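Lipoprotein (Mycoplasma mycoides subsp. capri, PDB 7ADK) probably acts as a membrane-anchored lipoprotein peptidase of the PA clan, whose members share the trypsin-like two-barrel fold. Local coordinates at residues L283-P288 and N584-S589; I428-D433 and S837-N842; N439-Y444 and D546-L551. All coordinates share one frame; numbering follows the deposited sequence.

Interaction 1: residues L283-P288 and N584-S589; sequences LARTLP and NNYSES
Asn-584 and Arg-285 carry this contact between two loops. The tight part is buried. Asn-584 lays its side chain along Ala-284, with the two CB atoms 3.8 Å apart and Asn-584 ND2 3.3 Å from Ala-284 CA. The amide makes its polar bonds elsewhere: ND2 donates to Leu-467 O, and OD1 accepts from Ser-469 N. These two bonds hold the amide at the end of strand 461-467, so Ala-284 meets it through packing. Leu-287 CB approaches the same Asn-584 ND2 at 4.3 Å.

Arg-285 reaches across on a chain bent at chi2 (-66°). Its CD sits 3.4 Å from Tyr-586 CD1. Its NE lies at the edge of the tyrosine ring, in the ring plane. The guanidinium and ring planes are 35° apart, so the groups cross obliquely and do not stack. NE donates to Lys-591 O. Tyr-586 OH bonds to both Met-429 O and Val-593 N, which fixes the far end of the ring.

The looser side begins at Ser-589, partly exposed. Its OG lies over one guanidinium face, 2.8 Å from Arg-285 NH2, but the angle is poor for a hydrogen bond. OG makes a weak hydrogen bond with Lys-591 N. Just before it in the chain, Glu-588 is exposed and its OE2 accepts from Ser-587 OG over 2.9 Å.

The 283-288 loop makes an inverse gamma turn centred on Thr-286 and then enters strand 289-293. The loops pack beside the ends of strands 289-293 and 461-467 and against strand 421-433 of the antiparallel sheet, consistent with a barrel of the PA-clan peptidase fold.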
ATOM      1  N   LEU B 283       8.409  18.140  -1.444  1.00 62.40           N
ATOM      2  CA  LEU B 283       7.233  18.957  -1.259  1.00 62.40           C
ATOM      3  C   LEU B 283       7.674  20.362  -1.619  1.00 62.40           C
ATOM      4  O   LEU B 283       8.815  20.732  -1.372  1.00 62.40           O
ATOM      5  CB  LEU B 283       6.781  18.795   0.200  1.00 62.40           C
ATOM      6  CG  LEU B 283       5.793  19.819   0.773  1.00 62.40           C
ATOM      7  CD1 LEU B 283       5.312  19.308   2.128  1.00 62.40           C
ATOM      8  CD2 LEU B 283       6.428  21.194   0.987  1.00 62.40           C
ATOM      9  N   ALA B 284       6.794  21.136  -2.214  1.00 63.61           N
ATOM     10  CA  ALA B 284       7.131  22.429  -2.798  1.00 63.61           C
ATOM     11  C   ALA B 284       8.099  22.453  -3.991  1.00 63.61           C
ATOM     12  O   ALA B 284       7.869  23.255  -4.878  1.00 63.61           O
ATOM     13  CB  ALA B 284       7.476  23.454  -1.735  1.00 63.61           C
ATOM     14  N   ARG B 285       9.150  21.639  -4.049  1.00 63.10           N
ATOM     15  CA  ARG B 285      10.234  21.826  -5.019  1.00 63.10           C
ATOM     16  C   ARG B 285      10.305  20.719  -6.053  1.00 63.10           C
ATOM     17  O   ARG B 285      10.220  20.999  -7.245  1.00 63.10           O
ATOM     18  CB  ARG B 285      11.584  22.032  -4.317  1.00 63.10           C
ATOM     19  CG  ARG B 285      11.596  23.134  -3.260  1.00 63.10           C
ATOM     20  CD  ARG B 285      11.387  24.546  -3.773  1.00 63.10           C
ATOM     21  NE  ARG B 285      11.387  25.476  -2.631  1.00 63.10           N
ATOM     22  CZ  ARG B 285      10.325  25.971  -2.023  1.00 63.10           C
ATOM     23  NH1 ARG B 285       9.213  26.232  -2.637  1.00 63.10           N
ATOM     24  NH2 ARG B 285      10.343  26.206  -0.751  1.00 63.10           N
ATOM     25  N   THR B 286      10.426  19.465  -5.643  1.00 60.59           N
ATOM     26  CA  THR B 286      10.352  18.311  -6.559  1.00 60.59           C
ATOM     27  C   THR B 286       8.908  17.991  -6.853  1.00 60.59           C
ATOM     28  O   THR B 286       8.431  16.875  -6.674  1.00 60.59           O
ATOM     29  CB  THR B 286      11.107  17.078  -6.090  1.00 60.59           C
ATOM     30  OG1 THR B 286      12.365  17.522  -5.665  1.00 60.59           O
ATOM     31  CG2 THR B 286      11.304  16.103  -7.251  1.00 60.59           C
ATOM     32  N   LEU B 287       8.180  19.055  -7.173  1.00 60.11           N
ATOM     33  CA  LEU B 287       6.760  19.100  -6.983  1.00 60.11           C
ATOM     34  C   LEU B 287       6.100  18.011  -7.822  1.00 60.11           C
ATOM     35  O   LEU B 287       5.430  17.169  -7.215  1.00 60.11           O
ATOM     36  CB  LEU B 287       6.229  20.567  -7.052  1.00 60.11           C
ATOM     37  CG  LEU B 287       6.147  21.371  -8.367  1.00 60.11           C
ATOM     38  CD1 LEU B 287       4.827  21.150  -9.099  1.00 60.11           C
ATOM     39  CD2 LEU B 287       6.199  22.859  -8.079  1.00 60.11           C
ATOM     40  N   PRO B 288       6.288  17.932  -9.153  1.00 55.93           N
ATOM     41  CA  PRO B 288       5.355  17.214  -9.952  1.00 55.93           C
ATOM     42  C   PRO B 288       5.815  15.806 -10.311  1.00 55.93           C
ATOM     43  O   PRO B 288       6.847  15.582 -10.953  1.00 55.93           O
ATOM     44  CB  PRO B 288       5.151  18.081 -11.180  1.00 55.93           C
ATOM     45  CG  PRO B 288       6.402  18.935 -11.304  1.00 55.93           C
ATOM     46  CD  PRO B 288       7.213  18.583 -10.057  1.00 55.93           C
ATOM     47  N   ASN B 584       3.384  25.609  -5.517  1.00 62.27           N
ATOM     48  CA  ASN B 584       3.628  25.645  -4.065  1.00 62.27           C
ATOM     49  C   ASN B 584       4.321  26.944  -3.606  1.00 62.27           C
ATOM     50  O   ASN B 584       5.146  26.965  -2.694  1.00 62.27           O
ATOM     51  CB  ASN B 584       4.373  24.381  -3.639  1.00 62.27           C
ATOM     52  CG  ASN B 584       3.511  23.172  -3.352  1.00 62.27           C
ATOM     53  OD1 ASN B 584       2.487  23.250  -2.714  1.00 62.27           O
ATOM     54  ND2 ASN B 584       3.951  21.995  -3.707  1.00 62.27           N
ATOM     55  N   ASN B 585       3.996  28.038  -4.280  1.00 67.41           N
ATOM     56  CA  ASN B 585       4.502  29.389  -4.090  1.00 67.41           C
ATOM     57  C   ASN B 585       6.040  29.536  -4.128  1.00 67.41           C
ATOM     58  O   ASN B 585       6.610  30.295  -3.351  1.00 67.41           O
ATOM     59  CB  ASN B 585       3.821  30.004  -2.864  1.00 67.41           C
ATOM     60  CG  ASN B 585       3.783  31.511  -2.914  1.00 67.41           C
ATOM     61  OD1 ASN B 585       4.173  32.171  -3.860  1.00 67.41           O
ATOM     62  ND2 ASN B 585       3.279  32.134  -1.891  1.00 67.41           N
ATOM     63  N   TYR B 586       6.717  28.840  -5.044  1.00 63.58           N
ATOM     64  CA  TYR B 586       8.184  28.928  -5.228  1.00 63.58           C
ATOM     65  C   TYR B 586       8.717  30.355  -5.464  1.00 63.58           C
ATOM     66  O   TYR B 586       9.856  30.670  -5.115  1.00 63.58           O
ATOM     67  CB  TYR B 586       8.581  28.014  -6.402  1.00 63.58           C
ATOM     68  CG  TYR B 586      10.069  27.947  -6.668  1.00 63.58           C
ATOM     69  CD1 TYR B 586      10.932  27.336  -5.742  1.00 63.58           C
ATOM     70  CD2 TYR B 586      10.603  28.387  -7.895  1.00 63.58           C
ATOM     71  CE1 TYR B 586      12.298  27.175  -6.031  1.00 63.58           C
ATOM     72  CE2 TYR B 586      11.975  28.240  -8.183  1.00 63.58           C
ATOM     73  CZ  TYR B 586      12.822  27.632  -7.242  1.00 63.58           C
ATOM     74  OH  TYR B 586      14.141  27.437  -7.482  1.00 63.58           O
ATOM     75  N   SER B 587       7.907  31.256  -6.003  1.00 66.46           N
ATOM     76  CA  SER B 587       8.233  32.683  -6.114  1.00 66.46           C
ATOM     77  C   SER B 587       8.520  33.336  -4.764  1.00 66.46           C
ATOM     78  O   SER B 587       9.543  33.994  -4.599  1.00 66.46           O
ATOM     79  CB  SER B 587       7.087  33.426  -6.794  1.00 66.46           C
ATOM     80  OG  SER B 587       7.374  34.791  -6.966  1.00 66.46           O
ATOM     81  N   GLU B 588       7.640  33.166  -3.782  1.00 73.03           N
ATOM     82  CA  GLU B 588       7.715  33.858  -2.491  1.00 73.03           C
ATOM     83  C   GLU B 588       8.392  33.050  -1.386  1.00 73.03           C
ATOM     84  O   GLU B 588       8.807  33.617  -0.377  1.00 73.03           O
ATOM     85  CB  GLU B 588       6.315  34.317  -2.055  1.00 73.03           C
ATOM     86  CG  GLU B 588       5.636  35.277  -3.034  1.00 73.03           C
ATOM     87  CD  GLU B 588       6.565  36.407  -3.477  1.00 73.03           C
ATOM     88  OE1 GLU B 588       7.071  37.153  -2.615  1.00 73.03           O
ATOM     89  OE2 GLU B 588       6.807  36.544  -4.692  1.00 73.03           O
ATOM     90  N   SER B 589       8.800  31.807  -1.654  1.00 70.96           N
ATOM     91  CA  SER B 589       9.826  31.085  -0.878  1.00 70.96           C
ATOM     92  C   SER B 589      11.261  31.677  -0.906  1.00 70.96           C
ATOM     93  O   SER B 589      11.740  32.146  -1.946  1.00 70.96           O
ATOM     94  CB  SER B 589       9.868  29.639  -1.346  1.00 70.96           C
ATOM     95  OG  SER B 589      10.820  28.957  -0.565  1.00 70.96           O
TER

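Interaction 2: residues I428-D433 and S837-N842; sequences IMDYLD and SALFQN
Hydrogen bonds centre on the Asp-430 carboxylate. Its CG is anti to the backbone N, which turns both oxygens to the 837-842 loop. Leu-839 N donates to Asp-430 OD1 over 3.0 Å. The bond is fairly straight, 160° at the hydrogen. The donor stands well above the carboxylate plane, 52° out of it. Ser-837 OG donates to Asp-430 OD2 over 2.7 Å, again from above the plane. Tyr-824 OH also bonds to OD2. The buried charge is thus gripped by several donors, which would probably favour the ionised form. One main-chain bond joins the segments: Ala-838 N to Tyr-431 O, 3.0 Å, in the carbonyl plane.

These bonds fasten the short strand 836-837 to the edge of strand 421-433. Leu-432 and Ser-837 form an antiparallel non-hydrogen-bonded pair. Met-429 and Asp-430 both face Tyr-444 on the neighbouring strand, a classic beta bulge.

The aromatic contact is a CH-pi interaction. Ala-838 CB sits over the middle of one Tyr-431 face, 3.6 Å from the ring centroid. It is 6° off the ring normal.

Leu-839 CG packs against the main-chain carbonyl of Met-429, 3.8 Å from Met-429 O. The apolar pair is looser, with Leu-839 CD1 4.5 Å from Met-429 SD.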
ATOM      1  N   ILE B 428      11.083  21.946  -9.871  1.00 55.59           N
ATOM      2  CA  ILE B 428      11.119  23.358 -10.220  1.00 55.59           C
ATOM      3  C   ILE B 428      12.552  23.864  -9.987  1.00 55.59           C
ATOM      4  O   ILE B 428      13.095  23.712  -8.892  1.00 55.59           O
ATOM      5  CB  ILE B 428      10.015  24.087  -9.421  1.00 55.59           C
ATOM      6  CG1 ILE B 428       9.577  25.388 -10.094  1.00 55.59           C
ATOM      7  CG2 ILE B 428      10.340  24.318  -7.937  1.00 55.59           C
ATOM      8  CD1 ILE B 428       8.194  25.812  -9.575  1.00 55.59           C
ATOM      9  N   MET B 429      13.191  24.442 -11.008  1.00 64.77           N
ATOM     10  CA  MET B 429      14.531  24.999 -10.863  1.00 64.77           C
ATOM     11  C   MET B 429      14.578  26.510 -11.047  1.00 64.77           C
ATOM     12  O   MET B 429      15.318  27.180 -10.340  1.00 64.77           O
ATOM     13  CB  MET B 429      15.532  24.251 -11.741  1.00 64.77           C
ATOM     14  CG  MET B 429      15.500  24.572 -13.234  1.00 64.77           C
ATOM     15  SD  MET B 429      17.047  24.197 -14.090  1.00 64.77           S
ATOM     16  CE  MET B 429      16.914  22.416 -14.155  1.00 64.77           C
ATOM     17  N   ASP B 430      13.777  27.082 -11.941  1.00 64.27           N
ATOM     18  CA  ASP B 430      13.914  28.480 -12.338  1.00 64.27           C
ATOM     19  C   ASP B 430      12.589  29.082 -12.834  1.00 64.27           C
ATOM     20  O   ASP B 430      11.639  28.365 -13.150  1.00 64.27           O
ATOM     21  CB  ASP B 430      15.036  28.566 -13.386  1.00 64.27           C
ATOM     22  CG  ASP B 430      15.557  29.967 -13.669  1.00 64.27           C
ATOM     23  OD1 ASP B 430      15.361  30.861 -12.836  1.00 64.27           O
ATOM     24  OD2 ASP B 430      16.172  30.180 -14.735  1.00 64.27           O
ATOM     25  N   TYR B 431      12.532  30.408 -12.920  1.00 68.15           N
ATOM     26  CA  TYR B 431      11.496  31.150 -13.632  1.00 68.15           C
ATOM     27  C   TYR B 431      12.058  32.408 -14.302  1.00 68.15           C
ATOM     28  O   TYR B 431      12.917  33.089 -13.754  1.00 68.15           O
ATOM     29  CB  TYR B 431      10.309  31.474 -12.721  1.00 68.15           C
ATOM     30  CG  TYR B 431      10.587  32.243 -11.444  1.00 68.15           C
ATOM     31  CD1 TYR B 431      10.747  33.639 -11.458  1.00 68.15           C
ATOM     32  CD2 TYR B 431      10.604  31.552 -10.223  1.00 68.15           C
ATOM     33  CE1 TYR B 431      10.898  34.341 -10.252  1.00 68.15           C
ATOM     34  CE2 TYR B 431      10.767  32.242  -9.016  1.00 68.15           C
ATOM     35  CZ  TYR B 431      10.904  33.640  -9.029  1.00 68.15           C
ATOM     36  OH  TYR B 431      11.078  34.296  -7.861  1.00 68.15           O
ATOM     37  N   LEU B 432      11.533  32.734 -15.478  1.00 74.89           N
ATOM     38  CA  LEU B 432      11.868  33.953 -16.204  1.00 74.89           C
ATOM     39  C   LEU B 432      11.297  35.143 -15.436  1.00 74.89           C
ATOM     40  O   LEU B 432      10.149  35.095 -15.009  1.00 74.89           O
ATOM     41  CB  LEU B 432      11.300  33.821 -17.623  1.00 74.89           C
ATOM     42  CG  LEU B 432      11.526  35.007 -18.558  1.00 74.89           C
ATOM     43  CD1 LEU B 432      12.990  35.219 -18.901  1.00 74.89           C
ATOM     44  CD2 LEU B 432      10.780  34.759 -19.854  1.00 74.89           C
ATOM     45  N   ASP B 433      12.081  36.191 -15.213  1.00 88.06           N
ATOM     46  CA  ASP B 433      11.715  37.279 -14.307  1.00 88.06           C
ATOM     47  C   ASP B 433      11.508  38.610 -15.050  1.00 88.06           C
ATOM     48  O   ASP B 433      12.452  39.367 -15.274  1.00 88.06           O
ATOM     49  CB  ASP B 433      12.743  37.330 -13.167  1.00 88.06           C
ATOM     50  CG  ASP B 433      12.327  38.261 -12.028  1.00 88.06           C
ATOM     51  OD1 ASP B 433      11.326  38.981 -12.170  1.00 88.06           O
ATOM     52  OD2 ASP B 433      12.975  38.237 -10.964  1.00 88.06           O
ATOM     53  N   SER B 837      16.391  36.118 -14.573  1.00 78.37           N
ATOM     54  CA  SER B 837      15.848  34.811 -14.169  1.00 78.37           C
ATOM     55  C   SER B 837      16.032  34.592 -12.668  1.00 78.37           C
ATOM     56  O   SER B 837      16.909  35.222 -12.084  1.00 78.37           O
ATOM     57  CB  SER B 837      16.572  33.693 -14.915  1.00 78.37           C
ATOM     58  OG  SER B 837      15.670  32.752 -15.416  1.00 78.37           O
ATOM     59  N   ALA B 838      15.304  33.689 -12.018  1.00 73.61           N
ATOM     60  CA  ALA B 838      15.496  33.417 -10.593  1.00 73.61           C
ATOM     61  C   ALA B 838      16.894  32.844 -10.248  1.00 73.61           C
ATOM     62  O   ALA B 838      17.456  33.201  -9.214  1.00 73.61           O
ATOM     63  CB  ALA B 838      14.372  32.509 -10.108  1.00 73.61           C
ATOM     64  N   LEU B 839      17.483  32.003 -11.105  1.00 72.10           N
ATOM     65  CA  LEU B 839      18.890  31.579 -11.011  1.00 72.10           C
ATOM     66  C   LEU B 839      19.904  32.616 -11.526  1.00 72.10           C
ATOM     67  O   LEU B 839      21.065  32.582 -11.138  1.00 72.10           O
ATOM     68  CB  LEU B 839      19.099  30.270 -11.793  1.00 72.10           C
ATOM     69  CG  LEU B 839      18.501  29.010 -11.167  1.00 72.10           C
ATOM     70  CD1 LEU B 839      18.764  27.828 -12.081  1.00 72.10           C
ATOM     71  CD2 LEU B 839      19.109  28.684  -9.821  1.00 72.10           C
ATOM     72  N   PHE B 840      19.488  33.522 -12.403  1.00 76.95           N
ATOM     73  CA  PHE B 840      20.341  34.422 -13.176  1.00 76.95           C
ATOM     74  C   PHE B 840      19.871  35.872 -13.012  1.00 76.95           C
ATOM     75  O   PHE B 840      19.419  36.516 -13.953  1.00 76.95           O
ATOM     76  CB  PHE B 840      20.419  33.934 -14.634  1.00 76.95           C
ATOM     77  CG  PHE B 840      21.017  32.545 -14.794  1.00 76.95           C
ATOM     78  CD1 PHE B 840      22.407  32.375 -14.719  1.00 76.95           C
ATOM     79  CD2 PHE B 840      20.200  31.416 -14.980  1.00 76.95           C
ATOM     80  CE1 PHE B 840      22.971  31.092 -14.800  1.00 76.95           C
ATOM     81  CE2 PHE B 840      20.770  30.136 -15.067  1.00 76.95           C
ATOM     82  CZ  PHE B 840      22.153  29.970 -14.971  1.00 76.95           C
ATOM     83  N   GLN B 841      19.897  36.386 -11.785  1.00 80.47           N
ATOM     84  CA  GLN B 841      19.273  37.673 -11.431  1.00 80.47           C
ATOM     85  C   GLN B 841      20.017  38.901 -11.974  1.00 80.47           C
ATOM     86  O   GLN B 841      19.441  39.978 -12.078  1.00 80.47           O
ATOM     87  CB  GLN B 841      19.093  37.770  -9.915  1.00 80.47           C
ATOM     88  CG  GLN B 841      18.128  36.714  -9.383  1.00 80.47           C
ATOM     89  CD  GLN B 841      18.086  36.657  -7.870  1.00 80.47           C
ATOM     90  OE1 GLN B 841      18.076  37.657  -7.168  1.00 80.47           O
ATOM     91  NE2 GLN B 841      18.048  35.483  -7.300  1.00 80.47           N
ATOM     92  N   ASN B 842      21.277  38.731 -12.372  1.00 86.69           N
ATOM     93  CA  ASN B 842      22.060  39.692 -13.151  1.00 86.69           C
ATOM     94  C   ASN B 842      21.996  39.458 -14.683  1.00 86.69           C
ATOM     95  O   ASN B 842      22.639  40.187 -15.437  1.00 86.69           O
ATOM     96  CB  ASN B 842      23.506  39.700 -12.618  1.00 86.69           C
ATOM     97  CG  ASN B 842      23.623  40.119 -11.161  1.00 86.69           C
ATOM     98  OD1 ASN B 842      23.299  39.369 -10.254  1.00 86.69           O
ATOM     99  ND2 ASN B 842      24.098  41.305 -10.883  1.00 86.69           N
TER

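Interaction 3: residues N439-Y444 and D546-L551; sequences NPTKFY and DFAKLL
A salt bridge joins Lys-442 and Asp-546. Lys-442 NZ donates to Asp-546 OD2 over 2.9 Å, meeting it from 39° above the carboxylate plane. Both side chains leave the backbone with CG anti to N. The lysine is extended beyond CG and crosses the aspartate obliquely, so its CD and CE also run close to OD2. The two residues are an antiparallel non-hydrogen-bonded pair, with both side chains on the same face of the sheet. Glu-544 adds a long, weak ion pair to the same ammonium group.

The main chain supplies the second polar link. Phe-547 N donates to Thr-441 O over 3.0 Å at 141°, and the donor lies in the carbonyl plane. This bond comes where strand 541-546 gives way to the 3-10 segment 547-548.

Packing lies further out. Thr-441 CB touches Ala-548 CB at 3.8 Å. Phe-443 and Phe-547 meet obliquely, with centroids 5.9 Å apart and planes at 63°. Phe-443 CD1 comes to the Phe-547 ring at its edge, in plane, 3.7 Å from CD2. Ile-579 of helix 575-582 touches both rings, and Phe-491 of strand 486-493 touches Phe-547.

The buried rings thus add apolar packing to the ion pair. Asp-546 probably stays ionised beside Lys-442. Its charge would also offset the repulsion between Lys-442 and the nearby Lys-549 ammonium, 5.6 Å from NZ to NZ.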
ATOM      1  N   ASN B 439       5.387  38.540  -9.479  1.00 87.32           N
ATOM      2  CA  ASN B 439       4.340  37.587  -9.877  1.00 87.32           C
ATOM      3  C   ASN B 439       4.708  36.845 -11.184  1.00 87.32           C
ATOM      4  O   ASN B 439       4.235  37.232 -12.253  1.00 87.32           O
ATOM      5  CB  ASN B 439       2.957  38.301  -9.929  1.00 87.32           C
ATOM      6  CG  ASN B 439       2.850  39.568 -10.778  1.00 87.32           C
ATOM      7  OD1 ASN B 439       3.812  40.242 -11.107  1.00 87.32           O
ATOM      8  ND2 ASN B 439       1.664  39.953 -11.157  1.00 87.32           N
ATOM      9  N   PRO B 440       5.564  35.801 -11.137  1.00 73.75           N
ATOM     10  CA  PRO B 440       6.033  35.074 -12.320  1.00 73.75           C
ATOM     11  C   PRO B 440       5.011  34.072 -12.864  1.00 73.75           C
ATOM     12  O   PRO B 440       4.211  33.520 -12.120  1.00 73.75           O
ATOM     13  CB  PRO B 440       7.310  34.370 -11.868  1.00 73.75           C
ATOM     14  CG  PRO B 440       7.013  34.050 -10.413  1.00 73.75           C
ATOM     15  CD  PRO B 440       6.210  35.258  -9.955  1.00 73.75           C
ATOM     16  N   THR B 441       5.064  33.794 -14.165  1.00 68.41           N
ATOM     17  CA  THR B 441       4.140  32.875 -14.864  1.00 68.41           C
ATOM     18  C   THR B 441       4.811  31.787 -15.710  1.00 68.41           C
ATOM     19  O   THR B 441       4.162  30.803 -16.063  1.00 68.41           O
ATOM     20  CB  THR B 441       3.188  33.657 -15.780  1.00 68.41           C
ATOM     21  OG1 THR B 441       3.924  34.327 -16.774  1.00 68.41           O
ATOM     22  CG2 THR B 441       2.361  34.690 -15.043  1.00 68.41           C
ATOM     23  N   LYS B 442       6.105  31.918 -16.018  1.00 64.19           N
ATOM     24  CA  LYS B 442       6.844  31.055 -16.944  1.00 64.19           C
ATOM     25  C   LYS B 442       8.007  30.370 -16.234  1.00 64.19           C
ATOM     26  O   LYS B 442       8.963  31.017 -15.815  1.00 64.19           O
ATOM     27  CB  LYS B 442       7.272  31.916 -18.137  1.00 64.19           C
ATOM     28  CG  LYS B 442       7.703  31.094 -19.350  1.00 64.19           C
ATOM     29  CD  LYS B 442       7.750  31.996 -20.584  1.00 64.19           C
ATOM     30  CE  LYS B 442       7.892  31.172 -21.855  1.00 64.19           C
ATOM     31  NZ  LYS B 442       7.263  31.827 -23.017  1.00 64.19           N
ATOM     32  N   PHE B 443       7.888  29.057 -16.071  1.00 62.54           N
ATOM     33  CA  PHE B 443       8.691  28.236 -15.161  1.00 62.54           C
ATOM     34  C   PHE B 443       9.473  27.158 -15.903  1.00 62.54           C
ATOM     35  O   PHE B 443       9.015  26.650 -16.920  1.00 62.54           O
ATOM     36  CB  PHE B 443       7.790  27.585 -14.112  1.00 62.54           C
ATOM     37  CG  PHE B 443       7.271  28.535 -13.060  1.00 62.54           C
ATOM     38  CD1 PHE B 443       6.167  29.354 -13.322  1.00 62.54           C
ATOM     39  CD2 PHE B 443       7.901  28.601 -11.815  1.00 62.54           C
ATOM     40  CE1 PHE B 443       5.668  30.204 -12.333  1.00 62.54           C
ATOM     41  CE2 PHE B 443       7.402  29.446 -10.817  1.00 62.54           C
ATOM     42  CZ  PHE B 443       6.279  30.238 -11.076  1.00 62.54           C
ATOM     43  N   TYR B 444      10.639  26.795 -15.367  1.00 61.56           N
ATOM     44  CA  TYR B 444      11.565  25.816 -15.914  1.00 61.56           C
ATOM     45  C   TYR B 444      11.797  24.699 -14.914  1.00 61.56           C
ATOM     46  O   TYR B 444      12.011  24.934 -13.721  1.00 61.56           O
ATOM     47  CB  TYR B 444      12.878  26.471 -16.335  1.00 61.56           C
ATOM     48  CG  TYR B 444      12.683  27.615 -17.290  1.00 61.56           C
ATOM     49  CD1 TYR B 444      12.335  28.878 -16.795  1.00 61.56           C
ATOM     50  CD2 TYR B 444      12.743  27.399 -18.673  1.00 61.56           C
ATOM     51  CE1 TYR B 444      11.951  29.896 -17.675  1.00 61.56           C
ATOM     52  CE2 TYR B 444      12.401  28.436 -19.551  1.00 61.56           C
ATOM     53  CZ  TYR B 444      11.955  29.667 -19.058  1.00 61.56           C
ATOM     54  OH  TYR B 444      11.468  30.597 -19.911  1.00 61.56           O
ATOM     55  N   ASP B 546       4.634  27.457 -19.587  1.00 67.34           N
ATOM     56  CA  ASP B 546       4.118  28.831 -19.591  1.00 67.34           C
ATOM     57  C   ASP B 546       2.655  28.864 -19.137  1.00 67.34           C
ATOM     58  O   ASP B 546       1.728  28.707 -19.931  1.00 67.34           O
ATOM     59  CB  ASP B 546       4.354  29.453 -20.976  1.00 67.34           C
ATOM     60  CG  ASP B 546       4.066  30.960 -21.061  1.00 67.34           C
ATOM     61  OD1 ASP B 546       3.433  31.533 -20.159  1.00 67.34           O
ATOM     62  OD2 ASP B 546       4.550  31.576 -22.036  1.00 67.34           O
ATOM     63  N   PHE B 547       2.434  29.014 -17.820  1.00 64.26           N
ATOM     64  CA  PHE B 547       1.085  28.937 -17.254  1.00 64.26           C
ATOM     65  C   PHE B 547       0.168  30.089 -17.693  1.00 64.26           C
ATOM     66  O   PHE B 547      -1.048  29.911 -17.734  1.00 64.26           O
ATOM     67  CB  PHE B 547       1.158  28.880 -15.729  1.00 64.26           C
ATOM     68  CG  PHE B 547       1.797  27.624 -15.183  1.00 64.26           C
ATOM     69  CD1 PHE B 547       1.120  26.394 -15.322  1.00 64.26           C
ATOM     70  CD2 PHE B 547       3.045  27.679 -14.548  1.00 64.26           C
ATOM     71  CE1 PHE B 547       1.705  25.218 -14.822  1.00 64.26           C
ATOM     72  CE2 PHE B 547       3.625  26.501 -14.036  1.00 64.26           C
ATOM     73  CZ  PHE B 547       2.951  25.278 -14.184  1.00 64.26           C
ATOM     74  N   ALA B 548       0.718  31.242 -18.110  1.00 70.07           N
ATOM     75  CA  ALA B 548      -0.066  32.346 -18.663  1.00 70.07           C
ATOM     76  C   ALA B 548      -0.708  32.013 -20.025  1.00 70.07           C
ATOM     77  O   ALA B 548      -1.616  32.720 -20.469  1.00 70.07           O
ATOM     78  CB  ALA B 548       0.807  33.585 -18.765  1.00 70.07           C
ATOM     79  N   LYS B 549      -0.305  30.903 -20.665  1.00 69.95           N
ATOM     80  CA  LYS B 549      -1.051  30.242 -21.745  1.00 69.95           C
ATOM     81  C   LYS B 549      -1.286  28.752 -21.492  1.00 69.95           C
ATOM     82  O   LYS B 549      -1.304  27.969 -22.421  1.00 69.95           O
ATOM     83  CB  LYS B 549      -0.505  30.576 -23.144  1.00 69.95           C
ATOM     84  CG  LYS B 549       0.940  30.147 -23.412  1.00 69.95           C
ATOM     85  CD  LYS B 549       1.289  30.283 -24.894  1.00 69.95           C
ATOM     86  CE  LYS B 549       2.791  30.347 -25.096  1.00 69.95           C
ATOM     87  NZ  LYS B 549       3.197  30.322 -26.496  1.00 69.95           N
ATOM     88  N   LEU B 550      -1.522  28.364 -20.243  1.00 67.39           N
ATOM     89  CA  LEU B 550      -2.258  27.137 -19.898  1.00 67.39           C
ATOM     90  C   LEU B 550      -3.534  27.454 -19.109  1.00 67.39           C
ATOM     91  O   LEU B 550      -4.508  26.711 -19.198  1.00 67.39           O
ATOM     92  CB  LEU B 550      -1.387  26.164 -19.092  1.00 67.39           C
ATOM     93  CG  LEU B 550      -0.277  25.433 -19.846  1.00 67.39           C
ATOM     94  CD1 LEU B 550       0.491  24.574 -18.871  1.00 67.39           C
ATOM     95  CD2 LEU B 550      -0.811  24.521 -20.937  1.00 67.39           C
ATOM     96  N   LEU B 551      -3.549  28.559 -18.362  1.00 68.96           N
ATOM     97  CA  LEU B 551      -4.737  29.087 -17.687  1.00 68.96           C
ATOM     98  C   LEU B 551      -5.544  30.072 -18.558  1.00 68.96           C
ATOM     99  O   LEU B 551      -6.544  30.633 -18.113  1.00 68.96           O
ATOM    100  CB  LEU B 551      -4.322  29.666 -16.333  1.00 68.96           C
ATOM    101  CG  LEU B 551      -3.528  28.714 -15.436  1.00 68.96           C
ATOM    102  CD1 LEU B 551      -3.053  29.419 -14.203  1.00 68.96           C
ATOM    103  CD2 LEU B 551      -4.336  27.529 -15.039  1.00 68.96           C
TER

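How the interactions relate
From the N terminus, 283-288 comes first and meets 584-589, so interaction 1 closes a loop of about 300 residues. Interaction 2 opens within it, at 428-433, and closes far beyond it, at 837-842; the two cross. Interaction 3, from 439-444 to 546-551, opens and closes within both. All three lie on one side of the chain's centre. Interactions 2 and 3 share a sheet, where strands 421-433 and 442-447 are neighbours. Interaction 1 joins them from the flank: Arg-285 O meets Ile-428 N, and Ser-587 packs on Pro-440. Together they fasten the C-terminal region and two loops to the antiparallel sheet.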